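Local coordinates for protein manganese-dependent ADP-ribose/CDP-alcohol diphosphatase (Danio rerio, PDB 2NXF) that probably hydrolyses ADP-ribose and CDP-alcohols such as CDP-choline at the dinuclear metal centre of a calcineurin-like phosphoesterase, at residues 104-115 against 127-135. Residues are numbered along the deposited sequence; the frame is centred on the assembly and turned at random. Where two conformers were deposited one is given.
Sequences RPSLLSSRLNSA and IGDDIYAYE
The backbones come nearest at Ala115 and Tyr134, whose CA atoms lie 6.2 Å apart; at the other end, Arg104 CA is 8.5 Å from Asp130 CA. No backbone-to-backbone bond links the two ranges. In 104-115 a short helix passes into a type I turn, Ser110 to Asn113; 127-135 begins with a 3-10 turn and ends in a strand. Two tyrosines bridge them. Tyr132, its ring carried toward 104-115 with CG anti to the backbone N (chi1 180°), puts OH 3.0 Å from Ser114 N, which donates to it almost straight at 161°. Ser114 OG reaches Tyr134 OH at 2.7 Å, a hydrogen bond either hydroxyl could donate. One face of the Tyr134 ring receives Ala115: its CA sits over the centre, 3.7 Å from the centroid, a CH-pi contact, while Ala115 CB meets CD2. A leucine in place of Tyr134 would probably cost Ser114 and His91 their shared hydroxyl partner and strip Ala115 of its aromatic face. Asn113 works from both ends of its amide: ND2 bonds Leu108 O in the carbonyl plane, and OD1 accepts from Ala115 N in an Asx turn. That OD1 lies at the edge of the Tyr132 ring, the amide plane almost at right angles to the ring plane. Ile127 packs CG2 against both methyls of Leu108, reaching CD2 at 3.8 Å. Arg104 NH2 forms a salt bridge with Asp148, and NE a hydrogen bond to Gly156 O. The contact ties helix 104-108 and the loop after it to the start of strand 134-139 and the loop leading into it. Ser114 OG also bonds His92 N, and Tyr134 OH bonds His91 ND1, both on strand 89-92; the Ser114 hydroxyl and Tyr134 thus link an edge strand of one sheet to strand 134-139 of the other.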
loop_
_atom_site.group_PDB
_atom_site.type_symbol
_atom_site.label_atom_id
_atom_site.label_comp_id
_atom_site.label_asym_id
_atom_site.label_seq_id
_atom_site.Cartn_x
_atom_site.Cartn_y
_atom_site.Cartn_z
ATOM N N ARG A 104 -0.795 4.455 16.257
ATOM C CA ARG A 104 0.498 4.831 15.645
ATOM C C ARG A 104 1.696 4.579 16.560
ATOM O O ARG A 104 2.700 4.040 16.098
ATOM C CB ARG A 104 0.519 6.283 15.139
ATOM C CG ARG A 104 0.097 6.423 13.718
ATOM C CD ARG A 104 -0.134 7.868 13.328
ATOM N NE ARG A 104 -0.848 7.893 12.056
ATOM C CZ ARG A 104 -0.270 7.815 10.858
ATOM N NH1 ARG A 104 -1.020 7.860 9.765
ATOM N NH2 ARG A 104 1.052 7.722 10.739
ATOM N N PRO A 105 1.612 4.977 17.851
ATOM C CA PRO A 105 2.743 4.655 18.731
ATOM C C PRO A 105 3.034 3.152 18.797
ATOM O O PRO A 105 4.211 2.757 18.802
ATOM C CB PRO A 105 2.278 5.172 20.096
ATOM C CG PRO A 105 1.347 6.276 19.772
ATOM C CD PRO A 105 0.589 5.761 18.574
ATOM N N SER A 106 1.981 2.328 18.838
ATOM C CA SER A 106 2.143 0.874 18.769
ATOM C C SER A 106 2.803 0.427 17.476
ATOM O O SER A 106 3.724 -0.391 17.479
ATOM C CB SER A 106 0.806 0.156 18.957
ATOM O OG SER A 106 0.377 0.342 20.310
ATOM N N LEU A 107 2.326 0.954 16.360
ATOM C CA LEU A 107 2.914 0.609 15.076
ATOM C C LEU A 107 4.385 1.048 15.010
ATOM O O LEU A 107 5.240 0.293 14.533
ATOM C CB LEU A 107 2.097 1.221 13.937
ATOM C CG LEU A 107 0.775 0.496 13.686
ATOM C CD1 LEU A 107 -0.161 1.407 12.912
ATOM C CD2 LEU A 107 1.037 -0.816 12.931
ATOM N N LEU A 108 4.686 2.240 15.517
ATOM C CA LEU A 108 6.064 2.718 15.481
ATOM C C LEU A 108 7.026 1.833 16.283
ATOM O O LEU A 108 8.189 1.666 15.890
ATOM C CB LEU A 108 6.146 4.177 15.909
ATOM C CG LEU A 108 7.270 4.983 15.255
ATOM C CD1 LEU A 108 7.011 5.177 13.763
ATOM C CD2 LEU A 108 7.399 6.311 15.958
ATOM N N SER A 109 6.545 1.248 17.381
ATOM C CA SER A 109 7.390 0.394 18.224
ATOM C C SER A 109 7.429 -1.064 17.745
ATOM O O SER A 109 8.106 -1.905 18.359
ATOM C CB SER A 109 6.918 0.454 19.689
ATOM O OG SER A 109 5.715 -0.286 19.829
ATOM N N SER A 110 6.706 -1.359 16.663
ATOM C CA SER A 110 6.495 -2.742 16.209
ATOM C C SER A 110 7.441 -3.171 15.081
ATOM O O SER A 110 8.172 -2.350 14.529
ATOM C CB SER A 110 5.060 -2.921 15.719
ATOM O OG SER A 110 4.909 -2.400 14.391
ATOM N N ARG A 111 7.363 -4.452 14.718
ATOM C CA ARG A 111 8.107 -5.002 13.575
ATOM C C ARG A 111 7.653 -4.382 12.244
ATOM O O ARG A 111 8.356 -4.514 11.229
ATOM C CB ARG A 111 7.940 -6.530 13.485
ATOM C CG ARG A 111 8.532 -7.346 14.661
ATOM C CD ARG A 111 10.046 -7.399 14.688
ATOM N NE ARG A 111 10.700 -7.702 13.407
ATOM C CZ ARG A 111 10.778 -8.903 12.823
ATOM N NH1 ARG A 111 10.196 -9.972 13.354
ATOM N NH2 ARG A 111 11.429 -9.021 11.668
ATOM N N LEU A 112 6.492 -3.715 12.241
ATOM C CA LEU A 112 5.983 -3.080 11.011
ATOM C C LEU A 112 6.607 -1.711 10.704
ATOM O O LEU A 112 6.311 -1.116 9.658
ATOM C CB LEU A 112 4.452 -2.948 11.028
ATOM C CG LEU A 112 3.705 -4.289 11.081
ATOM C CD1 LEU A 112 2.190 -4.018 11.217
ATOM C CD2 LEU A 112 3.965 -5.102 9.839
ATOM N N ASN A 113 7.435 -1.207 11.615
ATOM C CA ASN A 113 8.165 0.024 11.355
ATOM C C ASN A 113 9.473 -0.340 10.648
ATOM O O ASN A 113 10.478 -0.695 11.290
ATOM C CB ASN A 113 8.414 0.797 12.656
ATOM C CG ASN A 113 9.252 2.056 12.437
ATOM O OD1 ASN A 113 9.652 2.364 11.303
ATOM N ND2 ASN A 113 9.521 2.787 13.514
ATOM N N SER A 114 9.466 -0.228 9.323
ATOM C CA SER A 114 10.659 -0.518 8.528
ATOM C C SER A 114 11.442 0.741 8.138
ATOM O O SER A 114 12.384 0.672 7.350
ATOM C CB SER A 114 10.271 -1.316 7.282
ATOM O OG SER A 114 9.204 -0.693 6.594
ATOM N N ALA A 115 11.061 1.887 8.693
ATOM C CA ALA A 115 11.709 3.155 8.321
ATOM C C ALA A 115 13.095 3.300 8.938
ATOM O O ALA A 115 13.933 4.020 8.387
ATOM C CB ALA A 115 10.835 4.329 8.705
ATOM N N ILE A 127 9.132 10.486 10.161
ATOM C CA ILE A 127 8.743 9.916 11.467
ATOM C C ILE A 127 8.730 10.990 12.559
ATOM O O ILE A 127 7.839 11.015 13.421
ATOM C CB ILE A 127 9.688 8.755 11.908
ATOM C CG1 ILE A 127 9.709 7.610 10.887
ATOM C CG2 ILE A 127 9.289 8.204 13.281
ATOM C CD1 ILE A 127 8.401 7.093 10.525
ATOM N N GLY A 128 9.713 11.894 12.503
ATOM C CA GLY A 128 9.831 12.974 13.501
ATOM C C GLY A 128 8.657 13.945 13.434
ATOM O O GLY A 128 8.397 14.692 14.391
ATOM N N ASP A 129 7.963 13.917 12.301
ATOM C CA ASP A 129 6.785 14.733 12.030
ATOM C C ASP A 129 5.484 13.946 12.221
ATOM O O ASP A 129 4.409 14.420 11.832
ATOM C CB ASP A 129 6.867 15.256 10.592
ATOM C CG ASP A 129 8.181 15.992 10.322
ATOM O OD1 ASP A 129 8.402 17.027 10.976
ATOM O OD2 ASP A 129 8.991 15.518 9.490
ATOM N N ASP A 130 5.591 12.753 12.815
ATOM C CA ASP A 130 4.435 11.850 13.029
ATOM C C ASP A 130 3.726 11.445 11.723
ATOM O O ASP A 130 2.500 11.350 11.673
ATOM C CB ASP A 130 3.457 12.451 14.065
ATOM C CG ASP A 130 2.532 11.409 14.705
ATOM O OD1 ASP A 130 2.806 10.183 14.639
ATOM O OD2 ASP A 130 1.523 11.839 15.300
ATOM N N ILE A 131 4.515 11.202 10.671
ATOM C CA ILE A 131 3.993 10.688 9.392
ATOM C C ILE A 131 4.879 9.495 9.043
ATOM O O ILE A 131 6.102 9.601 9.086
ATOM C CB ILE A 131 4.071 11.771 8.263
ATOM C CG1 ILE A 131 3.263 13.015 8.679
ATOM C CG2 ILE A 131 3.562 11.232 6.914
ATOM C CD1 ILE A 131 3.605 14.279 7.821
ATOM N N TYR A 132 4.256 8.359 8.723
ATOM C CA TYR A 132 5.024 7.148 8.451
ATOM C C TYR A 132 5.311 7.082 6.950
ATOM O O TYR A 132 4.624 6.403 6.180
ATOM C CB TYR A 132 4.278 5.892 8.941
ATOM C CG TYR A 132 5.072 4.644 8.648
ATOM C CD1 TYR A 132 6.284 4.397 9.295
ATOM C CD2 TYR A 132 4.597 3.701 7.714
ATOM C CE1 TYR A 132 7.053 3.251 8.989
ATOM C CE2 TYR A 132 5.336 2.553 7.422
ATOM C CZ TYR A 132 6.543 2.331 8.052
ATOM O OH TYR A 132 7.281 1.209 7.761
ATOM N N ALA A 133 6.330 7.832 6.547
ATOM C CA ALA A 133 6.747 7.905 5.162
ATOM C C ALA A 133 8.245 8.027 5.160
ATOM O O ALA A 133 8.843 8.714 6.022
ATOM C CB ALA A 133 6.135 9.131 4.489
ATOM N N TYR A 134 8.862 7.377 4.179
ATOM C CA TYR A 134 10.322 7.418 4.084
ATOM C C TYR A 134 10.776 7.084 2.692
ATOM O O TYR A 134 9.995 6.579 1.899
ATOM C CB TYR A 134 10.981 6.499 5.108
ATOM C CG TYR A 134 10.746 4.994 4.958
ATOM C CD1 TYR A 134 11.719 4.182 4.355
ATOM C CD2 TYR A 134 9.586 4.381 5.466
ATOM C CE1 TYR A 134 11.561 2.803 4.253
ATOM C CE2 TYR A 134 9.421 2.978 5.356
ATOM C CZ TYR A 134 10.409 2.210 4.749
ATOM O OH TYR A 134 10.277 0.829 4.650
ATOM N N GLU A 135 12.033 7.416 2.403
ATOM C CA GLU A 135 12.586 7.160 1.084
ATOM C C GLU A 135 14.033 6.734 1.235
ATOM O O GLU A 135 14.712 7.149 2.178
ATOM C CB GLU A 135 12.451 8.401 0.180
ATOM C CG GLU A 135 13.003 9.709 0.773
ATOM C CD GLU A 135 14.423 10.040 0.361
ATOM O OE1 GLU A 135 14.931 11.107 0.819
ATOM O OE2 GLU A 135 15.048 9.243 -0.394
HETATM O O HOH W 1 3.517 8.083 12.614
#